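Local coordinates for Lmo2470 protein (Listeria monocytogenes EGD-e, PDB 5HL3) that binds the host protein afadin, binds calcium, and facilitates crossing of the basement membrane by the bacterium, at residues A12-I15 with D16-D20; Y287-M290 with E291-N294. All coordinates share one frame; numbering follows the deposited sequence.

Both contacts are local: 12-20 passes from a strand through a one-turn helix into a turn, and 287-294 is the end of a helix. They lie on opposite sides of the chain's centre, their centres about 67 Å apart. Contact 1 belongs to the N-terminal internalin cap and contact 2 to the C-terminal domain; the leucine-rich repeat sheet lies between them. In contact 1, A12, I14, V17 and F18 are buried, while P13 and D16 are partly exposed. In contact 2, Y287, F288 and M290 are buried and E292, T293 and N294 exposed. Apolar pairs flank the backbone bonds of 12-20. Residues 287-294 add a hydroxyl bond, a water shared between E291 and F288 O, and a Schellman ending.

Contact 1: A12-I15 with D16-D20; sequences APII and DVFPD
D16 lays its carboxylate against the ring of P13. OD2 of D16 lies 3.3 Å from CD of P13 and nearly as close to CG, so the acid borders one side of the ring. The D16 side chain is turned back beside its own backbone N, chi1 -64°, which brings it to the proline.

Two apolar pairs also join the segments. The methyl CB of A12 meets CG2 of V17 at 3.8 Å. The CG2 branch of I14 touches CD2 of F18 at 4.0 Å, and their side chains cross at a slant. V17 uses its other branch, CG1, to cover the centre of one F18 face, 3.5 Å above the ring plane.

The backbone sets these positions. P13 is the N-cap of helix 14-17, and its O takes two bonds. V17 N reaches it at 3.2 Å, nearly in line with the C=O. D16 N reaches it at 2.9 Å from well above the carbonyl plane. F18 N then bonds to I14 O at 2.9 Å, and F18 leaves the helical conformation.

P19 is the centre of an inverse gamma turn, with D20 N bonded to F18 O. D20 in turn caps helix 21-30 through L23 N. F18 packs on L23 and M27 of that helix, and R68 bonds to the carbonyls of D16 and V17. This strand, one-turn helix and capped second helix are part of the N-terminal cap domain of internalins, here with the I14 backbone hydrogen-bonded to D38, a calcium-binding residue at which this chain holds no ion in the model.

Contact 2: Y287-M290 with E291-N294; sequences YFQM and EETN
Y287 and E291 lie side by side and point the same way, one helical turn apart. E291 CB sits over one face of the tyrosine ring, offset toward the rim, and its CG is 3.6 Å from OH of Y287. The ring and carboxylate planes are 38° apart. Both side chains start anti to their backbone N, with chi1 of 165° and -167°, which keeps them alongside. CD2 of Y287 stands 3.6 Å above the F288 ring, over its centre.

A water lies 2.8 Å from E291 OE1 and 3.0 Å from F288 O, with more acceptors near it than protons to give. F288 O accepts from E292 N.

T293 OG1 donates to Q289 O at 2.8 Å, and T293 N bonds to the same oxygen from the opposite face of the carbonyl plane. N294 follows with positive phi as the C-prime residue of a Schellman motif.

Helix 285-292 packs by its apolar side on the mixed sheet. Q289 OE1 bonds to L252 N. Y287 and F288 touch V317 of strand 310-318, and F288 borders the calcium ligands E319 and N322. Y287 meets Y342 edge-to-face, and M290, a selenomethionine, rests on Y342 and N343 of strand 334-345.

Contact 1: A12-I15 with D16-D20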
loop_
_atom_site.group_PDB
_atom_site.type_symbol
_atom_site.label_atom_id
_atom_site.label_comp_id
_atom_site.label_asym_id
_atom_site.label_seq_id
_atom_site.Cartn_x
_atom_site.Cartn_y
_atom_site.Cartn_z
ATOM N N ALA A 12 -17.465 15.182 39.398
ATOM C CA ALA A 12 -16.077 15.462 39.804
ATOM C C ALA A 12 -15.402 16.395 38.832
ATOM O O ALA A 12 -15.732 16.379 37.643
ATOM C CB ALA A 12 -15.270 14.152 39.875
ATOM N N PRO A 13 -14.402 17.164 39.309
ATOM C CA PRO A 13 -13.563 17.929 38.366
ATOM C C PRO A 13 -12.899 17.011 37.335
ATOM O O PRO A 13 -12.493 15.902 37.645
ATOM C CB PRO A 13 -12.503 18.566 39.288
ATOM C CG PRO A 13 -13.216 18.702 40.595
ATOM C CD PRO A 13 -14.012 17.440 40.715
ATOM N N ILE A 14 -12.794 17.522 36.112
ATOM C CA ILE A 14 -12.146 16.773 35.012
ATOM C C ILE A 14 -10.759 16.260 35.429
ATOM O O ILE A 14 -10.395 15.100 35.157
ATOM C CB ILE A 14 -12.071 17.669 33.737
ATOM C CG1 ILE A 14 -13.461 17.849 33.134
ATOM C CG2 ILE A 14 -11.126 17.072 32.687
ATOM C CD1 ILE A 14 -13.532 18.921 32.073
ATOM N N ILE A 15 -9.991 17.112 36.090
ATOM C CA ILE A 15 -8.623 16.766 36.486
ATOM C C ILE A 15 -8.565 15.634 37.513
ATOM O O ILE A 15 -7.541 14.970 37.624
ATOM C CB ILE A 15 -7.870 18.036 36.959
ATOM C CG1 ILE A 15 -6.351 17.805 37.119
ATOM C CG2 ILE A 15 -8.472 18.597 38.244
ATOM C CD1 ILE A 15 -5.613 17.378 35.883
ATOM N N ASP A 16 -9.650 15.427 38.259
ATOM C CA ASP A 16 -9.710 14.314 39.200
ATOM C C ASP A 16 -10.105 13.008 38.489
ATOM O O ASP A 16 -9.569 11.927 38.804
ATOM C CB ASP A 16 -10.660 14.622 40.343
ATOM C CG ASP A 16 -10.183 15.809 41.210
ATOM O OD1 ASP A 16 -8.969 16.096 41.284
ATOM O OD2 ASP A 16 -11.055 16.371 41.823
ATOM N N VAL A 17 -10.984 13.090 37.483
ATOM C CA VAL A 17 -11.359 11.900 36.709
ATOM C C VAL A 17 -10.203 11.429 35.826
ATOM O O VAL A 17 -9.957 10.234 35.710
ATOM C CB VAL A 17 -12.579 12.222 35.806
ATOM C CG1 VAL A 17 -12.986 10.992 34.990
ATOM C CG2 VAL A 17 -13.767 12.741 36.629
ATOM N N PHE A 18 -9.472 12.382 35.275
ATOM C CA PHE A 18 -8.386 12.117 34.315
ATOM C C PHE A 18 -7.106 12.783 34.852
ATOM O O PHE A 18 -6.732 13.855 34.402
ATOM C CB PHE A 18 -8.766 12.717 32.965
ATOM C CG PHE A 18 -10.085 12.217 32.426
ATOM C CD1 PHE A 18 -10.236 10.918 31.956
ATOM C CD2 PHE A 18 -11.173 13.056 32.358
ATOM C CE1 PHE A 18 -11.453 10.482 31.433
ATOM C CE2 PHE A 18 -12.394 12.628 31.815
ATOM C CZ PHE A 18 -12.524 11.337 31.343
ATOM N N PRO A 19 -6.421 12.135 35.797
ATOM C CA PRO A 19 -5.315 12.777 36.532
ATOM C C PRO A 19 -3.992 12.762 35.755
ATOM O O PRO A 19 -3.020 12.123 36.138
ATOM C CB PRO A 19 -5.258 11.967 37.835
ATOM C CG PRO A 19 -5.703 10.622 37.420
ATOM C CD PRO A 19 -6.796 10.856 36.418
ATOM N N ASP A 20 -3.973 13.533 34.688
ATOM C CA ASP A 20 -2.802 13.699 33.833
ATOM C C ASP A 20 -3.011 15.010 33.112
ATOM O O ASP A 20 -4.099 15.245 32.561
ATOM C CB ASP A 20 -2.668 12.563 32.831
ATOM C CG ASP A 20 -1.523 12.802 31.861
ATOM O OD1 ASP A 20 -0.352 12.613 32.289
ATOM O OD2 ASP A 20 -1.770 13.207 30.697
#

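Contact 2: Y287-M290 with E291-N294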
loop_
_atom_site.group_PDB
_atom_site.type_symbol
_atom_site.label_atom_id
_atom_site.label_comp_id
_atom_site.label_asym_id
_atom_site.label_seq_id
_atom_site.Cartn_x
_atom_site.Cartn_y
_atom_site.Cartn_z
ATOM N N TYR A 287 5.138 -4.953 -25.682
ATOM C CA TYR A 287 4.928 -3.914 -26.689
ATOM C C TYR A 287 3.708 -4.262 -27.526
ATOM O O TYR A 287 2.826 -3.404 -27.766
ATOM C CB TYR A 287 6.178 -3.699 -27.604
ATOM C CG TYR A 287 5.801 -2.897 -28.834
ATOM C CD1 TYR A 287 5.575 -1.512 -28.739
ATOM C CD2 TYR A 287 5.504 -3.524 -30.038
ATOM C CE1 TYR A 287 5.138 -0.785 -29.824
ATOM C CE2 TYR A 287 5.031 -2.797 -31.127
ATOM C CZ TYR A 287 4.863 -1.429 -31.014
ATOM O OH TYR A 287 4.405 -0.711 -32.121
ATOM N N PHE A 288 3.675 -5.493 -28.039
ATOM C CA PHE A 288 2.575 -5.912 -28.907
ATOM C C PHE A 288 1.222 -5.933 -28.204
ATOM O O PHE A 288 0.220 -5.562 -28.799
ATOM C CB PHE A 288 2.923 -7.225 -29.611
ATOM C CG PHE A 288 4.108 -7.072 -30.521
ATOM C CD1 PHE A 288 3.978 -6.460 -31.753
ATOM C CD2 PHE A 288 5.377 -7.423 -30.084
ATOM C CE1 PHE A 288 5.079 -6.266 -32.578
ATOM C CE2 PHE A 288 6.481 -7.183 -30.870
ATOM C CZ PHE A 288 6.325 -6.616 -32.115
ATOM N N GLN A 289 1.209 -6.304 -26.933
ATOM C CA GLN A 289 -0.015 -6.264 -26.134
ATOM C C GLN A 289 -0.505 -4.833 -25.945
ATOM O O GLN A 289 -1.717 -4.553 -26.109
ATOM C CB GLN A 289 0.217 -6.912 -24.782
ATOM C CG GLN A 289 0.397 -8.412 -24.831
ATOM C CD GLN A 289 0.795 -8.967 -23.471
ATOM O OE1 GLN A 289 1.833 -8.573 -22.907
ATOM N NE2 GLN A 289 -0.014 -9.860 -22.943
HETATM N N MSE A 290 0.409 -3.930 -25.587
HETATM C CA MSE A 290 0.041 -2.527 -25.384
HETATM C C MSE A 290 -0.426 -1.901 -26.679
HETATM O O MSE A 290 -1.378 -1.121 -26.706
HETATM C CB MSE A 290 1.199 -1.736 -24.736
HETATM C CG MSE A 290 1.367 -2.199 -23.291
HETATM SE SE MSE A 290 2.801 -1.308 -22.301
HETATM C CE MSE A 290 2.177 0.560 -22.368
ATOM N N GLU A 291 0.253 -2.216 -27.783
ATOM C CA GLU A 291 -0.106 -1.637 -29.071
ATOM C C GLU A 291 -1.482 -2.099 -29.497
ATOM O O GLU A 291 -2.345 -1.262 -29.856
ATOM C CB GLU A 291 0.951 -2.011 -30.139
ATOM C CG GLU A 291 0.861 -1.227 -31.445
ATOM C CD GLU A 291 -0.318 -1.596 -32.326
ATOM O OE1 GLU A 291 -0.766 -2.762 -32.360
ATOM O OE2 GLU A 291 -0.802 -0.702 -33.047
ATOM N N GLU A 292 -1.742 -3.404 -29.392
ATOM C CA GLU A 292 -2.982 -3.938 -29.910
ATOM C C GLU A 292 -4.211 -3.619 -29.070
ATOM O O GLU A 292 -5.322 -3.595 -29.603
ATOM C CB GLU A 292 -2.862 -5.409 -30.258
ATOM C CG GLU A 292 -2.767 -6.384 -29.151
ATOM C CD GLU A 292 -1.954 -7.641 -29.530
ATOM O OE1 GLU A 292 -1.563 -8.339 -28.572
ATOM O OE2 GLU A 292 -1.642 -7.898 -30.732
ATOM N N THR A 293 -4.010 -3.337 -27.779
ATOM C CA THR A 293 -5.125 -2.942 -26.911
ATOM C C THR A 293 -5.184 -1.419 -26.716
ATOM O O THR A 293 -5.866 -0.920 -25.819
ATOM C CB THR A 293 -5.134 -3.696 -25.571
ATOM O OG1 THR A 293 -3.949 -3.387 -24.834
ATOM C CG2 THR A 293 -5.235 -5.178 -25.803
ATOM N N ASN A 294 -4.501 -0.667 -27.568
ATOM C CA ASN A 294 -4.653 0.800 -27.582
ATOM C C ASN A 294 -4.235 1.497 -26.298
ATOM O O ASN A 294 -4.832 2.507 -25.909
ATOM C CB ASN A 294 -6.068 1.184 -28.049
ATOM C CG ASN A 294 -6.335 0.680 -29.443
ATOM O OD1 ASN A 294 -5.571 0.968 -30.359
ATOM N ND2 ASN A 294 -7.355 -0.155 -29.591
HETATM O O HOH W 1 0.508 -5.224 -31.765
#